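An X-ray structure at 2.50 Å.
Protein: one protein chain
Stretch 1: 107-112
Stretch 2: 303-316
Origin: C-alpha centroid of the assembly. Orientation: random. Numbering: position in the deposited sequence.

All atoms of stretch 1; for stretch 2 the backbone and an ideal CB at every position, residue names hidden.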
# COMPACT_ATOMS: atom_id res chain seq x y z
N LYS A 107 6.36 30.90 94.91
CA LYS A 107 7.38 31.48 95.76
C LYS A 107 8.64 30.64 95.84
O LYS A 107 9.75 31.15 95.69
CB LYS A 107 6.83 31.68 97.17
CG LYS A 107 7.86 32.19 98.17
CD LYS A 107 7.34 32.14 99.60
CE LYS A 107 7.01 30.71 100.02
NZ LYS A 107 6.53 30.61 101.44
N THR A 108 8.47 29.35 96.07
CA THR A 108 9.61 28.47 96.23
C THR A 108 10.23 27.86 94.98
O THR A 108 11.45 27.78 94.88
CB THR A 108 9.25 27.32 97.17
OG1 THR A 108 8.79 27.85 98.42
CG2 THR A 108 10.46 26.43 97.41
N TYR A 109 9.41 27.44 94.03
CA TYR A 109 9.96 26.79 92.85
C TYR A 109 10.05 27.59 91.56
O TYR A 109 10.68 27.14 90.61
CB TYR A 109 9.21 25.48 92.64
CG TYR A 109 9.38 24.57 93.84
CD1 TYR A 109 10.59 23.91 94.06
CD2 TYR A 109 8.37 24.43 94.79
CE1 TYR A 109 10.80 23.14 95.21
CE2 TYR A 109 8.57 23.66 95.95
CZ TYR A 109 9.78 23.02 96.14
OH TYR A 109 10.01 22.28 97.28
N GLY A 110 9.43 28.76 91.52
CA GLY A 110 9.54 29.57 90.32
C GLY A 110 8.35 29.64 89.38
O GLY A 110 7.51 28.74 89.33
N TRP A 111 8.32 30.72 88.60
CA TRP A 111 7.24 30.95 87.66
C TRP A 111 7.67 31.82 86.48
O TRP A 111 8.74 32.43 86.50
CB TRP A 111 6.07 31.62 88.38
CG TRP A 111 6.50 32.79 89.22
CD1 TRP A 111 6.79 32.79 90.55
CD2 TRP A 111 6.75 34.13 88.76
NE1 TRP A 111 7.19 34.04 90.96
CE2 TRP A 111 7.17 34.88 89.88
CE3 TRP A 111 6.65 34.77 87.52
CZ2 TRP A 111 7.50 36.25 89.80
CZ3 TRP A 111 6.97 36.13 87.43
CH2 TRP A 111 7.39 36.85 88.57
N LYS A 112 6.81 31.87 85.46
CA LYS A 112 7.03 32.67 84.25
C LYS A 112 5.69 33.24 83.86
O LYS A 112 4.65 32.64 84.14
CB LYS A 112 7.46 31.82 83.06
CG LYS A 112 8.79 31.16 83.12
CD LYS A 112 9.00 30.35 81.85
CE LYS A 112 10.35 29.66 81.88
NZ LYS A 112 10.57 28.85 80.66
N UNK A 303 11.56 16.34 100.54
CA UNK A 303 12.20 17.53 101.10
C UNK A 303 12.15 18.66 100.08
O UNK A 303 12.07 18.41 98.88
CB UNK A 303 13.65 17.24 101.51
N UNK A 304 12.16 19.89 100.55
CA UNK A 304 12.19 21.02 99.64
C UNK A 304 13.63 21.04 99.14
O UNK A 304 14.57 20.86 99.93
CB UNK A 304 11.77 22.33 100.30
N UNK A 305 13.84 21.22 97.85
CA UNK A 305 15.20 21.23 97.34
C UNK A 305 15.85 22.60 97.58
O UNK A 305 15.26 23.46 98.23
CB UNK A 305 15.21 20.88 95.85
N UNK A 306 17.06 22.79 97.07
CA UNK A 306 17.76 24.06 97.23
C UNK A 306 18.36 24.51 95.91
O UNK A 306 18.73 25.67 95.74
CB UNK A 306 18.85 23.94 98.30
N UNK A 307 18.44 23.57 94.97
CA UNK A 307 19.02 23.85 93.68
C UNK A 307 18.46 25.05 92.95
O UNK A 307 19.20 25.75 92.26
CB UNK A 307 18.86 22.62 92.79
N UNK A 308 17.16 25.31 93.11
CA UNK A 308 16.55 26.44 92.42
C UNK A 308 17.22 27.77 92.75
O UNK A 308 17.09 28.74 92.00
CB UNK A 308 15.06 26.52 92.77
N UNK A 309 17.95 27.83 93.86
CA UNK A 309 18.63 29.06 94.25
C UNK A 309 19.67 29.48 93.21
O UNK A 309 20.07 30.64 93.16
CB UNK A 309 19.30 28.88 95.62
N UNK A 310 20.10 28.53 92.39
CA UNK A 310 21.10 28.80 91.37
C UNK A 310 20.55 29.40 90.09
O UNK A 310 21.29 30.01 89.32
CB UNK A 310 21.84 27.50 91.03
N UNK A 311 19.25 29.24 89.84
CA UNK A 311 18.68 29.78 88.61
C UNK A 311 17.42 30.63 88.74
O UNK A 311 17.01 31.26 87.78
CB UNK A 311 18.37 28.61 87.67
N UNK A 312 16.80 30.65 89.92
CA UNK A 312 15.62 31.48 90.08
C UNK A 312 16.01 32.95 90.15
O UNK A 312 16.72 33.37 91.06
CB UNK A 312 14.84 31.07 91.33
N UNK A 313 15.58 33.72 89.17
CA UNK A 313 15.89 35.14 89.14
C UNK A 313 14.85 35.90 89.96
O UNK A 313 13.79 35.37 90.29
CB UNK A 313 15.94 35.66 87.70
N UNK A 314 15.16 37.15 90.28
CA UNK A 314 14.24 37.98 91.04
C UNK A 314 13.66 39.00 90.07
O UNK A 314 14.40 39.70 89.37
CB UNK A 314 14.93 38.66 92.23
N UNK A 315 12.33 39.08 90.01
CA UNK A 315 11.68 40.04 89.11
C UNK A 315 11.91 41.48 89.52
O UNK A 315 12.21 41.77 90.68
CB UNK A 315 10.18 39.77 89.05
N UNK A 316 11.75 42.38 88.57
CA UNK A 316 11.89 43.80 88.82
C UNK A 316 10.64 44.26 89.57
O UNK A 316 9.54 43.75 89.32
CB UNK A 316 12.09 44.58 87.52

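Position 303 directs its CA-to-CB bond away from stretch 1, with extended backbone angles that suit many residues, beta-branched ones included; it is Val303. At 304 the bond runs sideways, and the ideal CB lies 3.5 Å from Tyr109 OH. A short side chain fits most simply beside the hydroxyl, although a longer one could turn aside. Ala304 occupies the site, its CB 3.6 Å from Tyr109 OH.

Position 305 also points sideways, with its ideal CB 5.0 Å from Tyr109 CE1, which leaves room for a small polar or apolar group beside the ring. Ser305, with chi1 in p, places OG near the plane of the ring at its edge, 3.7 Å from Tyr109 CE1. Position 306 points away and is unconstrained by stretch 1; it is Leu306. Nothing of stretch 1 approaches 307, and its helical angles (-52/-35) suit almost any residue; it is Gly307, whose O accepts a backbone hydrogen bond from the N of position 310.

Position 308 faces stretch 1 directly. Its ideal CB is 4.4 Å from Thr108 O and 4.9 Å from Tyr109 O, with the tyrosine ring farther along. A donor could seek these carbonyls, whereas a flexible apolar chain could pass them and reach the ring. Met308 does the latter: CG packs 3.4 Å from Thr108 O, and the p, m, m rotamer folds the chain so that CE ends 3.3 Å from Tyr109 CE1.

Positions 309 and 310 place no CB near stretch 1, so many side chains would do; they are Leu309 and Gln310. Position 311 is likewise remote at its CB, and its sideways bond leaves direct contact to a long side chain. Tyr311 stays short of contact, but one water bridges the gap, donating to Tyr109 O at 2.8 Å and lying 2.9 Å from Tyr311 OH.

Position 312 points toward stretch 1 across a gap, opposite Gly110, whose missing side chain leaves space. A medium-sized aliphatic group would fill it. Leu312 sets CD1 3.5 Å from Thr108 O and CD2 3.6 Å from Gly110 CA; a CB on Gly110 would lie 2.6 Å from Leu312 CD2, a clash.

Position 313 is out of reach, so many side chains would do; His313 turns back within its own stretch, ND1 donating to Tyr311 O at 2.9 Å. Position 314 points away, equally free of limits from stretch 1, and is Ala314. At 315, the ideal CB points toward stretch 1, 4.1 Å from Trp111 CH2, and phi of -68° admits proline among other apolar residues. Pro315 packs CG 4.0 Å from Trp111 CZ2. Position 316, beyond reach, could hold almost any side chain; it is Cys316.

Stretch 2 (303-316) VASLGMLQYLHAPC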
# COMPACT_ATOMS: atom_id res chain seq x y z
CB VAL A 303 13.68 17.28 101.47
CG1 VAL A 303 13.80 16.05 102.34
CG2 VAL A 303 14.54 17.14 100.22
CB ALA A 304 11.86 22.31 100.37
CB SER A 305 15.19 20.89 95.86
OG SER A 305 14.20 21.65 95.18
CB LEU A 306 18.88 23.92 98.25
CG LEU A 306 18.45 23.67 99.69
CD1 LEU A 306 19.68 23.37 100.53
CD2 LEU A 306 17.69 24.89 100.23
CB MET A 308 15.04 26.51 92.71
CG MET A 308 14.66 27.03 94.09
SD MET A 308 14.99 25.89 95.44
CE MET A 308 13.70 24.69 95.20
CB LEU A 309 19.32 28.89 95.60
CG LEU A 309 18.40 28.74 96.82
CD1 LEU A 309 19.24 28.59 98.07
CD2 LEU A 309 17.49 29.95 96.93
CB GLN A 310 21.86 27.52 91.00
CG GLN A 310 22.79 26.99 92.06
CD GLN A 310 23.58 25.80 91.57
OE1 GLN A 310 24.27 25.88 90.56
NE2 GLN A 310 23.47 24.68 92.28
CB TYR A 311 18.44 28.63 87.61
CG TYR A 311 17.50 27.57 88.11
CD1 TYR A 311 16.12 27.76 88.09
CD2 TYR A 311 17.99 26.37 88.64
CE1 TYR A 311 15.24 26.78 88.57
CE2 TYR A 311 17.13 25.39 89.13
CZ TYR A 311 15.76 25.60 89.10
OH TYR A 311 14.90 24.64 89.58
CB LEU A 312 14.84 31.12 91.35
CG LEU A 312 13.97 29.87 91.31
CD1 LEU A 312 13.08 29.85 92.55
CD2 LEU A 312 13.12 29.85 90.05
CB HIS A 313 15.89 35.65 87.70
CG HIS A 313 17.11 35.26 86.92
ND1 HIS A 313 17.48 33.94 86.73
CD2 HIS A 313 18.04 36.01 86.29
CE1 HIS A 313 18.59 33.90 86.01
NE2 HIS A 313 18.95 35.14 85.73
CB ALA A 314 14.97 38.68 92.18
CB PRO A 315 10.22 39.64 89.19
CG PRO A 315 10.08 39.17 90.61
CD PRO A 315 11.33 38.31 90.77
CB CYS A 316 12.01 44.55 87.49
SG CYS A 316 12.37 46.31 87.63
O HOH W 1 12.18 24.73 90.68
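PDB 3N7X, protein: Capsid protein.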